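Local structure of ferritin (Mycoplasma penetrans, 7DIE) at the interface of chains A and B and the interface of chains A and C. The protein takes up iron(II) through B-channels, oxidises it at atypical ferroxidase centres and stores the iron within a shell of 24 subunits. Residues are numbered along the deposited sequence; one frame, centred on the assembly and turned at random. Chains: chain A/B/C, Ferritin.

Chain A meets two different neighbours of the 24-subunit ferritin shell, and the C-alpha centres of contact 1 and contact 2 lie about 30 Å apart. In contact 1 the middle of A's helix 122-150 lies against the amino-terminal segment, the end of helix 43-70 and the start of helix 122-150 of chain B. In contact 2 A's short helix 156-164 and the residue before it meet the end of helix 122-150, the linker 152-154 and the start of helix 156-164 of chain C. Both use helix 122-150. Neither whole interface is an exact two-fold: the partners contribute largely different residues, helping close the shell.

Contact 1: the interface of chains A and B. Residues chain A 136, 139-140; chain B 5-6, 70-71, 123.
The ring of B:Phe6 is wedged between its own chain and helix 122-150 of chain A, in a subunit boundary of the ferritin shell built from four-helix-bundle subunits. One face is covered from within chain B: the carbonyl O of B:Lys70 stands 3.3 Å above the ring plane, offset toward the rim, beside B:Val71 CA. Over the opposite face, also toward the rim, comes the methyl CD2 of A:Leu139, 3.8 Å from CE1 of B:Phe6. At the edge and in the ring plane lies the backbone O of A:Ile136, and the ring tip CZ also approaches the backbone of A:Glu140. A:Leu139 has CG anti to its N (chi1 -175°), which sends the branch down the ring face, and its CG and CD2 meet the CG1 methyl of B:Val5, the two side chains tip to tip.

One turn back, A:Ile136 divides its branches. CG2 packs on B:Lys70 CB at 3.7 Å, the two side chains crossing obliquely, and it also approaches CE1 of the phenyl ring. The CG1-CD1 arm points instead to B:Glu123, whose extended chain comes from the opposite direction; CD1 rests on its CG at 3.7 Å, while CG1 touches the carboxylate carbon CD at 3.6 Å.

The polar flank is formed by A:Glu140 and B:Lys70, which cross at about a right angle. B:Lys70 bends at chi2 (-68°) and then runs straight, laying CD against the carboxylate of A:Glu140 before NZ donates to OE1 at 2.7 Å, on its syn lone pair, in a salt bridge. The other carboxylate oxygen, OE2, is linked through water 1, at 3.1 Å, to the backbone O of B:Lys70, at 2.7 Å from the same water. One lysine thus meets both oxygens, OE1 directly and OE2 through the water, which probably limits rotation of the carboxylate. A:Glu140 also belongs to an Fe(3+) site of this protein, although no iron is modelled on it here.

Contact 2: the interface of chains A and C. Residues chain A 155, 157-158; chain C 148, 152-154, 158-159.
A:Ile157 pushes its terminal methyl CD1 into a notch of chain C formed by the end of helix 122-150, the linker after it and the first turn of helix 156-164. The methyl lies 3.7 Å from CG1 of C:Val154, with the two side chains crossing at about a right angle. On its other sides it meets CB of C:Asn158 at 3.9 Å, CA of C:Ile159 at 4.0 Å and CB of C:Tyr148 at 4.0 Å, so backbone and beta-carbons supply much of the wall. In A:Ile157 a chi2 of -180° carries CD1 away from the main chain toward chain C, while the branch methyl CG2 lies beside C:Asn158, 3.5 Å from its backbone O.

Beside this apolar plug sits A:Asn155. Its carboxamide carbon CG packs against C:Val154 CG1, and the same valine methyl thereby touches both residues of chain A. The amide oxygen OD1 faces the side-chain nitrogen ND2 of C:Asn158 at 3.2 Å, with the amide planes turned 71° apart, a close polar approach that is not taken as a hydrogen bond. OD1 also comes near the backbone O of C:Asn153, two acceptors that would not favour each other. With CG placed between the backbone N and the carbonyl carbon (chi1 61°), the A:Asn155 amide is directed across the boundary, its CB passing near the C:Pro152 carbonyl.

Further out, A:Asn158 and C:Asn158, the same residue in two copies, bring their OD1 atoms to 3.9 Å with their amides nearly perpendicular. The linker C:Pro152 to C:Val154 positions the valine after helix 122-150 ends, and helix 156-164 presents C:Asn158 and C:Ile159. Like parts of neighbouring copies meet unequally here, which suits a cyclic contact, probably the ring of short carboxy-terminal helices at the four-fold axis of ferritins, where an apolar plug would help hold adjacent subunits together in the iron-storing shell.

Contact 1: the interface of chains A and B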
ATOM      1  N   ILE A 136     -13.217 -44.180  -4.220  1.00 25.87           N
ATOM      2  CA  ILE A 136     -12.764 -44.535  -2.877  1.00 26.05           C
ATOM      3  C   ILE A 136     -13.154 -43.442  -1.885  1.00 30.43           C
ATOM      4  O   ILE A 136     -13.677 -43.717  -0.796  1.00 28.01           O
ATOM      5  CB  ILE A 136     -11.245 -44.769  -2.858  1.00 29.84           C
ATOM      6  CG1 ILE A 136     -10.820 -45.939  -3.759  1.00 33.58           C
ATOM      7  CG2 ILE A 136     -10.776 -44.987  -1.425  1.00 32.22           C
ATOM      8  CD1 ILE A 136      -9.293 -46.006  -3.917  1.00 31.88           C
ATOM      9  N   LEU A 139     -17.039 -43.405  -1.307  1.00 28.05           N
ATOM     10  CA  LEU A 139     -17.489 -44.522  -0.484  1.00 27.23           C
ATOM     11  C   LEU A 139     -17.013 -44.358   0.956  1.00 28.58           C
ATOM     12  O   LEU A 139     -17.755 -44.650   1.900  1.00 25.49           O
ATOM     13  CB  LEU A 139     -17.011 -45.848  -1.081  1.00 30.75           C
ATOM     14  CG  LEU A 139     -17.514 -47.114  -0.364  1.00 30.68           C
ATOM     15  CD1 LEU A 139     -19.043 -47.136  -0.292  1.00 27.63           C
ATOM     16  CD2 LEU A 139     -16.996 -48.380  -1.056  1.00 28.49           C
ATOM     17  N   GLU A 140     -15.799 -43.841   1.153  1.00 26.46           N
ATOM     18  CA  GLU A 140     -15.331 -43.609   2.517  1.00 28.81           C
ATOM     19  C   GLU A 140     -16.219 -42.615   3.252  1.00 29.50           C
ATOM     20  O   GLU A 140     -16.522 -42.802   4.436  1.00 30.46           O
ATOM     21  CB  GLU A 140     -13.887 -43.108   2.518  1.00 29.51           C
ATOM     22  CG  GLU A 140     -13.340 -42.939   3.933  1.00 35.16           C
ATOM     23  CD  GLU A 140     -11.930 -42.392   3.958  1.00 44.29           C
ATOM     24  OE1 GLU A 140     -11.682 -41.330   3.355  1.00 38.57           O
ATOM     25  OE2 GLU A 140     -11.061 -43.040   4.568  1.00 37.35           O
TER
ATOM     26  N   VAL B   5     -16.568 -52.585   3.805  1.00 40.18           N
ATOM     27  CA  VAL B   5     -17.284 -52.376   2.551  1.00 33.86           C
ATOM     28  C   VAL B   5     -16.333 -52.310   1.359  1.00 34.40           C
ATOM     29  O   VAL B   5     -16.762 -52.494   0.218  1.00 35.31           O
ATOM     30  CB  VAL B   5     -18.156 -51.108   2.656  1.00 46.44           C
ATOM     31  CG1 VAL B   5     -17.296 -49.842   2.709  1.00 37.47           C
ATOM     32  CG2 VAL B   5     -19.166 -51.046   1.515  1.00 43.36           C
ATOM     33  N   PHE B   6     -15.033 -52.097   1.588  1.00 28.54           N
ATOM     34  CA  PHE B   6     -14.114 -52.012   0.455  1.00 30.81           C
ATOM     35  C   PHE B   6     -13.720 -53.381  -0.081  1.00 35.59           C
ATOM     36  O   PHE B   6     -13.400 -53.509  -1.272  1.00 31.65           O
ATOM     37  CB  PHE B   6     -12.892 -51.205   0.867  1.00 33.27           C
ATOM     38  CG  PHE B   6     -13.190 -49.747   0.973  1.00 32.19           C
ATOM     39  CD1 PHE B   6     -13.101 -48.932  -0.148  1.00 35.58           C
ATOM     40  CD2 PHE B   6     -13.629 -49.202   2.175  1.00 34.13           C
ATOM     41  CE1 PHE B   6     -13.412 -47.584  -0.063  1.00 32.66           C
ATOM     42  CE2 PHE B   6     -13.949 -47.855   2.258  1.00 36.61           C
ATOM     43  CZ  PHE B   6     -13.834 -47.051   1.132  1.00 32.04           C
ATOM     44  N   LYS B  70      -7.556 -45.533   3.519  1.00 24.94           N
ATOM     45  CA  LYS B  70      -8.711 -45.267   2.651  1.00 29.77           C
ATOM     46  C   LYS B  70      -9.516 -46.532   2.382  1.00 31.43           C
ATOM     47  O   LYS B  70     -10.743 -46.467   2.221  1.00 31.93           O
ATOM     48  CB  LYS B  70      -8.263 -44.678   1.308  1.00 30.94           C
ATOM     49  CG  LYS B  70      -7.822 -43.219   1.352  1.00 40.53           C
ATOM     50  CD  LYS B  70      -8.998 -42.289   1.638  1.00 46.20           C
ATOM     51  CE  LYS B  70      -8.547 -40.842   1.722  1.00 49.36           C
ATOM     52  NZ  LYS B  70      -9.646 -39.964   2.201  1.00 37.55           N
ATOM     53  N   VAL B  71      -8.850 -47.681   2.309  1.00 30.28           N
ATOM     54  CA  VAL B  71      -9.530 -48.937   2.016  1.00 29.37           C
ATOM     55  C   VAL B  71      -9.563 -49.862   3.237  1.00 32.38           C
ATOM     56  O   VAL B  71      -9.681 -51.082   3.083  1.00 33.15           O
ATOM     57  CB  VAL B  71      -8.912 -49.623   0.788  1.00 29.40           C
ATOM     58  CG1 VAL B  71      -9.154 -48.752  -0.468  1.00 27.75           C
ATOM     59  CG2 VAL B  71      -7.421 -49.901   0.999  1.00 26.98           C
ATOM     60  N   GLU B 123      -7.773 -49.922  -8.075  1.00 25.38           N
ATOM     61  CA  GLU B 123      -7.491 -48.923  -7.041  1.00 26.30           C
ATOM     62  C   GLU B 123      -6.029 -48.955  -6.617  1.00 30.96           C
ATOM     63  O   GLU B 123      -5.391 -47.907  -6.454  1.00 26.17           O
ATOM     64  CB  GLU B 123      -8.405 -49.148  -5.832  1.00 26.06           C
ATOM     65  CG  GLU B 123      -9.862 -48.854  -6.159  1.00 23.99           C
ATOM     66  CD  GLU B 123     -10.823 -49.262  -5.076  1.00 30.19           C
ATOM     67  OE1 GLU B 123     -10.425 -49.991  -4.139  1.00 28.77           O
ATOM     68  OE2 GLU B 123     -12.002 -48.879  -5.185  1.00 28.92           O
TER
HETATM   69  O   HOH W   1     -12.030 -45.965   4.598  1.00 40.19           O

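Contact 2: the interface of chains A and C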
ATOM      1  N   ASN A 155     -26.892 -40.826  20.097  1.00 31.09           N
ATOM      2  CA  ASN A 155     -28.168 -40.161  20.031  1.00 28.79           C
ATOM      3  C   ASN A 155     -28.233 -39.203  18.846  1.00 28.51           C
ATOM      4  O   ASN A 155     -27.264 -39.005  18.196  1.00 27.92           O
ATOM      5  CB  ASN A 155     -28.538 -39.496  21.332  1.00 27.57           C
ATOM      6  CG  ASN A 155     -27.568 -38.434  21.748  1.00 33.07           C
ATOM      7  OD1 ASN A 155     -27.214 -38.352  22.886  1.00 30.54           O
ATOM      8  ND2 ASN A 155     -27.185 -37.623  20.852  1.00 31.39           N
ATOM      9  N   ILE A 157     -28.329 -36.065  18.620  1.00 26.97           N
ATOM     10  CA  ILE A 157     -27.437 -34.918  18.713  1.00 27.15           C
ATOM     11  C   ILE A 157     -25.997 -35.331  18.415  1.00 30.62           C
ATOM     12  O   ILE A 157     -25.272 -34.617  17.709  1.00 30.22           O
ATOM     13  CB  ILE A 157     -27.588 -34.244  20.088  1.00 25.07           C
ATOM     14  CG1 ILE A 157     -28.996 -33.634  20.214  1.00 25.96           C
ATOM     15  CG2 ILE A 157     -26.552 -33.144  20.262  1.00 26.14           C
ATOM     16  CD1 ILE A 157     -29.228 -32.941  21.554  1.00 27.82           C
ATOM     17  N   ASN A 158     -25.572 -36.479  18.869  1.00 27.84           N
ATOM     18  CA  ASN A 158     -24.249 -36.958  18.582  1.00 29.48           C
ATOM     19  C   ASN A 158     -24.057 -37.081  17.065  1.00 27.35           C
ATOM     20  O   ASN A 158     -23.101 -36.633  16.531  1.00 27.43           O
ATOM     21  CB  ASN A 158     -24.016 -38.344  19.177  1.00 27.74           C
ATOM     22  CG  ASN A 158     -24.070 -38.388  20.687  1.00 34.55           C
ATOM     23  OD1 ASN A 158     -23.687 -37.473  21.377  1.00 31.67           O
ATOM     24  ND2 ASN A 158     -24.482 -39.497  21.179  1.00 28.72           N
TER
ATOM     25  N   TYR C 148     -34.139 -31.285  19.091  1.00 28.71           N
ATOM     26  CA  TYR C 148     -32.970 -31.635  19.901  1.00 33.16           C
ATOM     27  C   TYR C 148     -33.375 -31.959  21.331  1.00 31.05           C
ATOM     28  O   TYR C 148     -32.930 -32.961  21.898  1.00 32.41           O
ATOM     29  CB  TYR C 148     -31.938 -30.505  19.921  1.00 31.91           C
ATOM     30  CG  TYR C 148     -31.447 -30.062  18.564  1.00 33.83           C
ATOM     31  CD1 TYR C 148     -31.380 -30.950  17.511  1.00 36.57           C
ATOM     32  CD2 TYR C 148     -31.068 -28.738  18.348  1.00 36.49           C
ATOM     33  CE1 TYR C 148     -30.936 -30.546  16.272  1.00 43.17           C
ATOM     34  CE2 TYR C 148     -30.625 -28.324  17.108  1.00 42.33           C
ATOM     35  CZ  TYR C 148     -30.557 -29.234  16.081  1.00 40.89           C
ATOM     36  OH  TYR C 148     -30.121 -28.833  14.843  1.00 59.25           O
ATOM     37  N   PRO C 152     -34.604 -38.845  22.160  1.00 34.78           N
ATOM     38  CA  PRO C 152     -34.309 -39.806  23.236  1.00 34.76           C
ATOM     39  C   PRO C 152     -32.852 -39.762  23.667  1.00 31.15           C
ATOM     40  O   PRO C 152     -31.942 -39.637  22.841  1.00 29.25           O
ATOM     41  CB  PRO C 152     -34.642 -41.169  22.606  1.00 37.13           C
ATOM     42  CG  PRO C 152     -35.478 -40.866  21.392  1.00 42.52           C
ATOM     43  CD  PRO C 152     -35.080 -39.496  20.926  1.00 35.39           C
ATOM     44  N   ASN C 153     -32.638 -39.876  24.979  0.65 31.47           N
ATOM     45  CA  ASN C 153     -31.328 -40.173  25.568  0.65 34.98           C
ATOM     46  C   ASN C 153     -30.308 -39.052  25.360  0.65 36.64           C
ATOM     47  O   ASN C 153     -29.103 -39.312  25.302  0.65 38.15           O
ATOM     48  CB  ASN C 153     -30.760 -41.490  25.027  0.65 37.27           C
ATOM     49  CG  ASN C 153     -31.674 -42.671  25.286  0.65 38.23           C
ATOM     50  OD1 ASN C 153     -32.171 -42.853  26.398  0.65 36.93           O
ATOM     51  ND2 ASN C 153     -31.903 -43.478  24.259  0.65 38.78           N
ATOM     52  N   VAL C 154     -30.753 -37.813  25.243  1.00 30.47           N
ATOM     53  CA  VAL C 154     -29.836 -36.674  25.170  1.00 29.93           C
ATOM     54  C   VAL C 154     -29.688 -36.118  26.578  1.00 34.90           C
ATOM     55  O   VAL C 154     -30.578 -36.276  27.420  1.00 32.01           O
ATOM     56  CB  VAL C 154     -30.325 -35.583  24.190  1.00 29.42           C
ATOM     57  CG1 VAL C 154     -30.557 -36.168  22.796  1.00 25.81           C
ATOM     58  CG2 VAL C 154     -31.588 -34.946  24.691  1.00 32.01           C
ATOM     59  N   ASN C 158     -25.375 -32.202  25.688  1.00 27.84           N
ATOM     60  CA  ASN C 158     -25.646 -32.423  24.295  1.00 29.48           C
ATOM     61  C   ASN C 158     -26.508 -31.280  23.745  1.00 27.35           C
ATOM     62  O   ASN C 158     -26.223 -30.729  22.738  1.00 27.43           O
ATOM     63  CB  ASN C 158     -26.424 -33.718  24.077  1.00 27.74           C
ATOM     64  CG  ASN C 158     -25.674 -34.967  24.476  1.00 34.55           C
ATOM     65  OD1 ASN C 158     -24.477 -35.073  24.352  1.00 31.67           O
ATOM     66  ND2 ASN C 158     -26.412 -35.931  24.885  1.00 28.72           N
ATOM     67  N   ILE C 159     -27.578 -30.966  24.450  1.00 27.80           N
ATOM     68  CA  ILE C 159     -28.492 -29.910  24.021  1.00 24.33           C
ATOM     69  C   ILE C 159     -27.750 -28.589  23.914  1.00 29.34           C
ATOM     70  O   ILE C 159     -27.857 -27.871  22.911  1.00 29.88           O
ATOM     71  CB  ILE C 159     -29.678 -29.810  25.000  1.00 28.36           C
ATOM     72  CG1 ILE C 159     -30.582 -31.041  24.874  1.00 25.95           C
ATOM     73  CG2 ILE C 159     -30.463 -28.501  24.804  1.00 27.40           C
ATOM     74  CD1 ILE C 159     -31.555 -31.172  26.046  1.00 28.03           C
TER